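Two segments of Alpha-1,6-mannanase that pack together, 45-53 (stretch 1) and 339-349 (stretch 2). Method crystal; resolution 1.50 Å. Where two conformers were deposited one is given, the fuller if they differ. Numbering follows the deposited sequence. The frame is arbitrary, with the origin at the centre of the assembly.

Stretch 1 (45-53) DYYTWCKET
Stretch 2 (339-349) AFHAINFIHNK

Two helical segments of one chain, at least 294 residues apart in sequence wherever they touch, meet here through long aromatic side chains rather than close backbones. Stretch 1 is helical from Tyr-46 to Thr-53, with phi/psi near -60/-43. Stretch 2 is helical throughout, similar in its torsions through His-347, then drifting at Asn-348 (-78/-29) and Lys-349 (-119/-27), with a wider pi-type turn at 346-349. The N-to-C directions run 45° apart, the signed crossing angle is also 45°, and the axes come no nearer than 12.0 Å. Two pairs set the register: Tyr-46 CA lies 8.9 Å from Ile-343 CA, and Trp-49 CA lies 7.9 Å from His-347 CA. Large side chains span this separation, and 349 Å² is buried in all, most of it by Trp-49, Tyr-46 and His-347.

Trp-49 covers the largest share. Its CA-to-CB bond points toward stretch 2, and chi1 m (-65°) with chi2 -3° lays the indole against His-347. The CA-to-CB bond of His-347 likewise points toward stretch 1, and the side chain takes chi1 t (-172°), chi2 -101°. The result is a face-to-face stack: the Trp-49 six-membered ring and the His-347 ring are 3.5 Å apart between centroids, their planes only 3° from parallel, and Trp-49 CE2 sits 3.3 Å from His-347 CE1. His-347 CB adds a CH-pi contact, 3.8 Å from the centroid of that same six-membered ring.

A flat, polar ring suits the histidine position because its face can stack while its nitrogens bond at the ring edge. His-347 ND1 donates to Asn-348 OD1 at 3.1 Å, with Asn-348 at chi1 m. On the other side chain nitrogen, two waters bridge to Glu-52 (chi1 m, chi2 t). Water 1 donates to Glu-52 OE1 at 2.6 Å and its oxygen lies 3.1 Å from His-347 NE2; for water 2 the oxygen is 2.8 Å from Glu-52 OE1, to which it donates, and 3.0 Å from His-347 NE2. The carboxylate thus reaches the imidazole through solvent, at the exposed margin of the stack.

One turn before Trp-49, Tyr-46 starts sideways, but chi1 m (-61°) and chi2 -68° bring its ring end nearer to stretch 2. Tyr-46 OH donates to Asn-344 OD1 at 2.6 Å, a short bond that gives the buried hydroxyl a polar partner. Asn-344 (chi1 m, chi2 -14°) presents that oxygen near the plane of the tyrosine ring, while its ND2 is bonded elsewhere in the structure. Apolar contacts flank the ring as well: Tyr-46 CZ lies 3.6 Å from Phe-340 CD1, and Tyr-46 CE1 lies 4.1 Å from Ile-343 CG2. Phe-340 is m at -69°; its ring is slid from that of Tyr-46, with centroids 5.3 Å apart and planes at 22°, so they barely overlap. Ile-343 is m, t.

The start of stretch 1 is fastened locally. Asp-45, chi1 t, caps the helix through a weak 3.3 Å bond from Thr-48 N to Asp-45 OD1, reinforced by Thr-48 OG1 donating to Asp-45 OD2 at 2.7 Å.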

# COMPACT_ATOMS: atom_id res chain seq x y z
N ASP A 45 -11.24 -19.86 6.29
CA ASP A 45 -9.93 -20.03 6.83
C ASP A 45 -9.00 -19.10 6.06
O ASP A 45 -8.26 -19.53 5.18
CB ASP A 45 -9.52 -21.48 6.67
CG ASP A 45 -8.26 -21.81 7.40
OD1 ASP A 45 -7.62 -20.88 7.96
OD2 ASP A 45 -7.90 -23.02 7.40
N TYR A 46 -9.05 -17.82 6.42
CA TYR A 46 -8.23 -16.80 5.74
C TYR A 46 -6.76 -17.12 5.77
O TYR A 46 -6.06 -16.86 4.81
CB TYR A 46 -8.47 -15.41 6.36
CG TYR A 46 -9.90 -14.96 6.26
CD1 TYR A 46 -10.47 -14.66 5.03
CD2 TYR A 46 -10.72 -14.88 7.39
CE1 TYR A 46 -11.81 -14.30 4.92
CE2 TYR A 46 -12.05 -14.51 7.29
CZ TYR A 46 -12.59 -14.22 6.05
OH TYR A 46 -13.91 -13.85 5.94
N TYR A 47 -6.27 -17.65 6.89
CA TYR A 47 -4.86 -17.95 7.00
C TYR A 47 -4.41 -19.00 5.98
O TYR A 47 -3.38 -18.84 5.30
CB TYR A 47 -4.59 -18.45 8.41
CG TYR A 47 -3.13 -18.51 8.85
CD1 TYR A 47 -2.34 -17.36 8.89
CD2 TYR A 47 -2.56 -19.68 9.27
CE1 TYR A 47 -1.04 -17.40 9.32
CE2 TYR A 47 -1.24 -19.75 9.69
CZ TYR A 47 -0.49 -18.59 9.73
OH TYR A 47 0.81 -18.64 10.18
N THR A 48 -5.20 -20.07 5.86
CA THR A 48 -4.95 -21.06 4.80
C THR A 48 -5.05 -20.46 3.40
O THR A 48 -4.23 -20.72 2.56
CB THR A 48 -5.88 -22.28 4.94
OG1 THR A 48 -5.52 -22.94 6.16
CG2 THR A 48 -5.73 -23.22 3.80
N TRP A 49 -6.04 -19.60 3.18
CA TRP A 49 -6.17 -18.97 1.89
C TRP A 49 -4.91 -18.19 1.57
O TRP A 49 -4.46 -18.21 0.44
CB TRP A 49 -7.36 -18.01 1.85
CG TRP A 49 -8.69 -18.67 1.98
CD1 TRP A 49 -8.95 -20.00 2.09
CD2 TRP A 49 -9.95 -18.00 2.04
NE1 TRP A 49 -10.31 -20.20 2.22
CE2 TRP A 49 -10.95 -18.99 2.18
CE3 TRP A 49 -10.34 -16.66 1.95
CZ2 TRP A 49 -12.32 -18.67 2.24
CZ3 TRP A 49 -11.70 -16.35 2.03
CH2 TRP A 49 -12.66 -17.35 2.18
N CYS A 50 -4.34 -17.53 2.57
CA CYS A 50 -3.12 -16.77 2.36
C CYS A 50 -1.99 -17.70 1.97
O CYS A 50 -1.32 -17.48 0.97
CB CYS A 50 -2.74 -15.98 3.60
SG CYS A 50 -1.21 -15.03 3.42
N LYS A 51 -1.78 -18.76 2.74
CA LYS A 51 -0.71 -19.72 2.43
C LYS A 51 -0.90 -20.35 1.04
O LYS A 51 0.03 -20.55 0.30
CB LYS A 51 -0.59 -20.77 3.54
CG LYS A 51 -0.06 -20.15 4.83
CD LYS A 51 -0.33 -21.00 6.06
CE LYS A 51 -0.25 -22.47 5.72
NZ LYS A 51 1.14 -22.86 5.39
N GLU A 52 -2.14 -20.66 0.70
CA GLU A 52 -2.44 -21.17 -0.62
C GLU A 52 -1.99 -20.22 -1.72
O GLU A 52 -1.39 -20.63 -2.73
CB GLU A 52 -3.92 -21.50 -0.72
CG GLU A 52 -4.30 -22.76 0.04
CD GLU A 52 -5.81 -23.02 0.06
OE1 GLU A 52 -6.60 -22.10 -0.24
OE2 GLU A 52 -6.22 -24.16 0.40
N THR A 53 -2.33 -18.95 -1.55
CA THR A 53 -2.03 -17.93 -2.52
C THR A 53 -0.51 -17.79 -2.68
O THR A 53 0.00 -17.74 -3.79
CB THR A 53 -2.64 -16.61 -2.12
OG1 THR A 53 -4.02 -16.79 -1.78
CG2 THR A 53 -2.51 -15.63 -3.23
N ALA A 339 -15.05 -5.43 5.49
CA ALA A 339 -13.76 -5.95 5.09
C ALA A 339 -13.86 -7.44 4.76
O ALA A 339 -13.37 -7.90 3.73
CB ALA A 339 -12.73 -5.67 6.16
N PHE A 340 -14.47 -8.20 5.63
CA PHE A 340 -14.58 -9.63 5.40
C PHE A 340 -15.44 -9.95 4.18
O PHE A 340 -15.14 -10.87 3.43
CB PHE A 340 -15.13 -10.36 6.61
CG PHE A 340 -14.19 -10.41 7.78
CD1 PHE A 340 -12.95 -10.98 7.66
CD2 PHE A 340 -14.58 -9.92 9.02
CE1 PHE A 340 -12.10 -11.06 8.75
CE2 PHE A 340 -13.74 -9.99 10.09
CZ PHE A 340 -12.49 -10.55 9.95
N HIS A 341 -16.51 -9.19 3.99
CA HIS A 341 -17.35 -9.40 2.78
C HIS A 341 -16.55 -9.18 1.48
O HIS A 341 -16.64 -9.96 0.53
CB HIS A 341 -18.56 -8.48 2.84
CG HIS A 341 -19.67 -8.86 1.92
ND1 HIS A 341 -20.22 -10.13 1.91
CD2 HIS A 341 -20.38 -8.13 1.03
CE1 HIS A 341 -21.19 -10.17 1.02
NE2 HIS A 341 -21.31 -8.97 0.48
N ALA A 342 -15.72 -8.12 1.46
CA ALA A 342 -14.93 -7.78 0.27
C ALA A 342 -13.86 -8.88 0.05
O ALA A 342 -13.64 -9.33 -1.07
CB ALA A 342 -14.32 -6.41 0.39
N ILE A 343 -13.24 -9.30 1.14
CA ILE A 343 -12.19 -10.35 1.07
C ILE A 343 -12.81 -11.70 0.65
O ILE A 343 -12.21 -12.45 -0.15
CB ILE A 343 -11.35 -10.38 2.36
CG1 ILE A 343 -10.60 -9.04 2.50
CG2 ILE A 343 -10.38 -11.54 2.32
CD1 ILE A 343 -9.95 -8.82 3.84
N ASN A 344 -14.00 -12.01 1.15
CA ASN A 344 -14.70 -13.24 0.72
C ASN A 344 -14.95 -13.23 -0.76
O ASN A 344 -14.80 -14.24 -1.41
CB ASN A 344 -16.01 -13.41 1.51
CG ASN A 344 -15.78 -13.73 3.00
OD1 ASN A 344 -14.68 -14.07 3.43
ND2 ASN A 344 -16.82 -13.60 3.78
N PHE A 345 -15.34 -12.07 -1.29
CA PHE A 345 -15.56 -11.93 -2.72
C PHE A 345 -14.29 -12.20 -3.52
O PHE A 345 -14.32 -12.87 -4.54
CB PHE A 345 -16.12 -10.54 -3.03
CG PHE A 345 -16.36 -10.29 -4.50
CD1 PHE A 345 -17.51 -10.68 -5.09
CD2 PHE A 345 -15.39 -9.64 -5.27
CE1 PHE A 345 -17.75 -10.44 -6.44
CE2 PHE A 345 -15.59 -9.41 -6.62
CZ PHE A 345 -16.79 -9.81 -7.20
N ILE A 346 -13.17 -11.66 -3.08
CA ILE A 346 -11.91 -11.94 -3.75
C ILE A 346 -11.68 -13.45 -3.87
O ILE A 346 -11.40 -13.96 -4.95
CB ILE A 346 -10.73 -11.27 -3.00
CG1 ILE A 346 -10.87 -9.74 -3.05
CG2 ILE A 346 -9.40 -11.69 -3.64
CD1 ILE A 346 -9.95 -9.06 -2.06
N HIS A 347 -11.83 -14.18 -2.78
CA HIS A 347 -11.60 -15.64 -2.80
C HIS A 347 -12.65 -16.40 -3.61
O HIS A 347 -12.33 -17.30 -4.40
CB HIS A 347 -11.56 -16.15 -1.39
CG HIS A 347 -11.14 -17.58 -1.28
ND1 HIS A 347 -12.04 -18.60 -1.10
CD2 HIS A 347 -9.92 -18.16 -1.39
CE1 HIS A 347 -11.38 -19.75 -1.05
NE2 HIS A 347 -10.10 -19.50 -1.21
N ASN A 348 -13.90 -16.08 -3.35
CA ASN A 348 -15.03 -16.83 -3.88
C ASN A 348 -15.36 -16.52 -5.33
O ASN A 348 -15.87 -17.39 -6.04
CB ASN A 348 -16.23 -16.65 -2.94
CG ASN A 348 -15.97 -17.20 -1.53
OD1 ASN A 348 -15.05 -18.01 -1.29
ND2 ASN A 348 -16.78 -16.74 -0.58
N LYS A 349 -15.08 -15.30 -5.76
CA LYS A 349 -15.47 -14.84 -7.10
C LYS A 349 -14.32 -14.43 -8.03
O LYS A 349 -14.43 -14.54 -9.26
CB LYS A 349 -16.47 -13.71 -7.00
CG LYS A 349 -17.79 -14.13 -6.39
CD LYS A 349 -18.49 -15.12 -7.31
CE LYS A 349 -19.82 -15.63 -6.77
NZ LYS A 349 -20.47 -16.49 -7.80
O HOH W 1 -7.18 -20.13 -1.83
O HOH W 2 -9.34 -22.32 -0.58